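Local coordinates for protein transcriptional activator, putative (PDB 1RTW) that is of unknown function but is a putative transcriptional activator of the all-helical TENA/THI-4/PQQC family, at residues R16-K21 and Y133-W138. Numbering follows the deposited sequence.
Sequences RFLPHK and YEAWKW
One face of the W138 indole carries the P19 ring: CB of P19 sits 3.3 Å from the centroid of the six-membered ring of W138, only 8° off its normal, a CH-pi contact. CG of P19 leans outward over the benzo rim, 3.4 Å from CZ2 of W138, while CD lies nearer the pyrrole nitrogen. Helix 21-28 adds A27 against W138 and I24 against P19. The Y133 ring, farther round the helix, has CE of K137 above one face, toward the rim. Proline suits its seat because its rigid, compact ring lays CB and CG over the indole. The cis L18-P19 peptide bond turns the chain where P19 meets W138, whose CG stands anti to the backbone N (chi1 -174°), carrying the indole out to the loop.

About a turn before W138, E134 and A135 receive a single methyl of L18: CD2 rests 3.7 Å from N of A135 and 3.8 Å from CB of E134. The short side chain of A135 is consistent with this close approach. E134 lends just its aliphatic base; its bent chain turns the carboxylate to salt bridges with K130 and K137. No hydrogen bond crosses the contact, so apolar packing seats the connection between helices 11-15 and 21-28 against helix 118-142 in the all-helical TENA/THI-4/PQQC fold.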
loop_
_atom_site.group_PDB
_atom_site.type_symbol
_atom_site.label_atom_id
_atom_site.label_comp_id
_atom_site.label_asym_id
_atom_site.label_seq_id
_atom_site.Cartn_x
_atom_site.Cartn_y
_atom_site.Cartn_z
ATOM N N ARG B 16 -17.041 -25.619 14.926
ATOM C CA ARG B 16 -18.093 -24.718 15.374
ATOM C C ARG B 16 -18.955 -24.201 14.214
ATOM O O ARG B 16 -20.102 -23.807 14.432
ATOM C CB ARG B 16 -17.530 -23.564 16.215
ATOM C CG ARG B 16 -17.084 -23.944 17.638
ATOM C CD ARG B 16 -16.527 -22.727 18.372
ATOM N NE ARG B 16 -16.039 -23.027 19.717
ATOM C CZ ARG B 16 -15.328 -22.180 20.459
ATOM N NH1 ARG B 16 -15.018 -20.976 19.987
ATOM N NH2 ARG B 16 -14.926 -22.531 21.675
ATOM N N PHE B 17 -18.419 -24.184 12.990
ATOM C CA PHE B 17 -19.241 -23.766 11.848
ATOM C C PHE B 17 -19.553 -24.892 10.854
ATOM O O PHE B 17 -20.128 -24.667 9.786
ATOM C CB PHE B 17 -18.727 -22.489 11.149
ATOM C CG PHE B 17 -17.389 -22.623 10.465
ATOM C CD1 PHE B 17 -17.292 -23.189 9.198
ATOM C CD2 PHE B 17 -16.240 -22.070 11.040
ATOM C CE1 PHE B 17 -16.081 -23.198 8.506
ATOM C CE2 PHE B 17 -15.021 -22.070 10.362
ATOM C CZ PHE B 17 -14.941 -22.632 9.089
ATOM N N LEU B 18 -19.240 -26.118 11.258
ATOM C CA LEU B 18 -19.498 -27.294 10.438
ATOM C C LEU B 18 -20.303 -28.304 11.260
ATOM O O LEU B 18 -19.782 -29.351 11.664
ATOM C CB LEU B 18 -18.175 -27.917 9.971
ATOM C CG LEU B 18 -17.306 -27.065 9.040
ATOM C CD1 LEU B 18 -15.921 -27.675 8.867
ATOM C CD2 LEU B 18 -17.999 -26.910 7.710
ATOM N N PRO B 19 -21.603 -28.027 11.478
ATOM C CA PRO B 19 -22.342 -26.855 11.007
ATOM C C PRO B 19 -22.583 -25.777 12.067
ATOM O O PRO B 19 -22.494 -26.017 13.272
ATOM C CB PRO B 19 -23.667 -27.467 10.623
ATOM C CG PRO B 19 -23.899 -28.388 11.819
ATOM C CD PRO B 19 -22.532 -29.017 12.061
ATOM N N HIS B 20 -22.891 -24.577 11.595
ATOM C CA HIS B 20 -23.216 -23.470 12.485
ATOM C C HIS B 20 -24.732 -23.401 12.437
ATOM O O HIS B 20 -25.340 -23.900 11.489
ATOM C CB HIS B 20 -22.628 -22.154 11.970
ATOM C CG HIS B 20 -23.042 -20.954 12.765
ATOM N ND1 HIS B 20 -24.209 -20.264 12.521
ATOM C CD2 HIS B 20 -22.444 -20.322 13.806
ATOM C CE1 HIS B 20 -24.314 -19.261 13.375
ATOM N NE2 HIS B 20 -23.255 -19.275 14.166
ATOM N N LYS B 21 -25.329 -22.783 13.454
ATOM C CA LYS B 21 -26.779 -22.627 13.548
ATOM C C LYS B 21 -27.385 -22.237 12.202
ATOM O O LYS B 21 -28.351 -22.856 11.741
ATOM C CB LYS B 21 -27.113 -21.560 14.601
ATOM C CG LYS B 21 -28.592 -21.319 14.841
ATOM C CD LYS B 21 -28.795 -20.146 15.804
ATOM C CE LYS B 21 -30.271 -19.841 16.009
ATOM N NZ LYS B 21 -30.472 -18.627 16.864
ATOM N N TYR B 133 -16.271 -23.341 1.184
ATOM C CA TYR B 133 -16.447 -24.561 0.410
ATOM C C TYR B 133 -16.985 -25.652 1.333
ATOM O O TYR B 133 -17.967 -26.314 1.008
ATOM C CB TYR B 133 -15.125 -24.991 -0.228
ATOM C CG TYR B 133 -15.206 -26.273 -1.035
ATOM C CD1 TYR B 133 -16.215 -26.472 -1.974
ATOM C CD2 TYR B 133 -14.274 -27.290 -0.845
ATOM C CE1 TYR B 133 -16.295 -27.658 -2.706
ATOM C CE2 TYR B 133 -14.337 -28.480 -1.567
ATOM C CZ TYR B 133 -15.346 -28.663 -2.496
ATOM O OH TYR B 133 -15.392 -29.838 -3.225
ATOM N N GLU B 134 -16.376 -25.787 2.506
ATOM C CA GLU B 134 -16.804 -26.791 3.478
ATOM C C GLU B 134 -18.205 -26.544 4.043
ATOM O O GLU B 134 -19.028 -27.463 4.091
ATOM C CB GLU B 134 -15.790 -26.892 4.621
ATOM C CG GLU B 134 -14.443 -27.470 4.206
ATOM C CD GLU B 134 -14.551 -28.867 3.625
ATOM O OE1 GLU B 134 -15.360 -29.671 4.132
ATOM O OE2 GLU B 134 -13.824 -29.167 2.656
ATOM N N ALA B 135 -18.483 -25.301 4.437
ATOM C CA ALA B 135 -19.779 -24.936 5.011
ATOM C C ALA B 135 -20.938 -25.194 4.068
ATOM O O ALA B 135 -21.927 -25.819 4.443
ATOM C CB ALA B 135 -19.773 -23.482 5.439
ATOM N N TRP B 136 -20.809 -24.711 2.839
ATOM C CA TRP B 136 -21.852 -24.889 1.850
ATOM C C TRP B 136 -21.911 -26.328 1.348
ATOM O O TRP B 136 -22.951 -26.785 0.881
ATOM C CB TRP B 136 -21.684 -23.870 0.724
ATOM C CG TRP B 136 -21.919 -22.484 1.239
ATOM C CD1 TRP B 136 -20.968 -21.563 1.594
ATOM C CD2 TRP B 136 -23.183 -21.896 1.565
ATOM N NE1 TRP B 136 -21.561 -20.450 2.124
ATOM C CE2 TRP B 136 -22.913 -20.623 2.118
ATOM C CE3 TRP B 136 -24.508 -22.319 1.442
ATOM C CZ2 TRP B 136 -23.934 -19.775 2.558
ATOM C CZ3 TRP B 136 -25.519 -21.474 1.881
ATOM C CH2 TRP B 136 -25.224 -20.214 2.427
ATOM N N LYS B 137 -20.808 -27.054 1.492
ATOM C CA LYS B 137 -20.774 -28.455 1.087
ATOM C C LYS B 137 -21.601 -29.208 2.132
ATOM O O LYS B 137 -22.397 -30.086 1.793
ATOM C CB LYS B 137 -19.335 -28.975 1.056
ATOM C CG LYS B 137 -19.137 -30.199 0.178
ATOM C CD LYS B 137 -17.666 -30.442 -0.136
ATOM C CE LYS B 137 -16.844 -30.698 1.120
ATOM N NZ LYS B 137 -15.403 -30.917 0.808
ATOM N N TRP B 138 -21.441 -28.816 3.397
ATOM C CA TRP B 138 -22.190 -29.425 4.484
ATOM C C TRP B 138 -23.675 -29.208 4.233
ATOM O O TRP B 138 -24.482 -30.123 4.391
ATOM C CB TRP B 138 -21.817 -28.801 5.828
ATOM C CG TRP B 138 -22.473 -29.502 6.999
ATOM C CD1 TRP B 138 -21.945 -30.514 7.743
ATOM C CD2 TRP B 138 -23.791 -29.270 7.518
ATOM N NE1 TRP B 138 -22.850 -30.934 8.688
ATOM C CE2 TRP B 138 -23.989 -30.190 8.571
ATOM C CE3 TRP B 138 -24.821 -28.383 7.191
ATOM C CZ2 TRP B 138 -25.183 -30.241 9.308
ATOM C CZ3 TRP B 138 -26.009 -28.435 7.923
ATOM C CH2 TRP B 138 -26.177 -29.363 8.969
#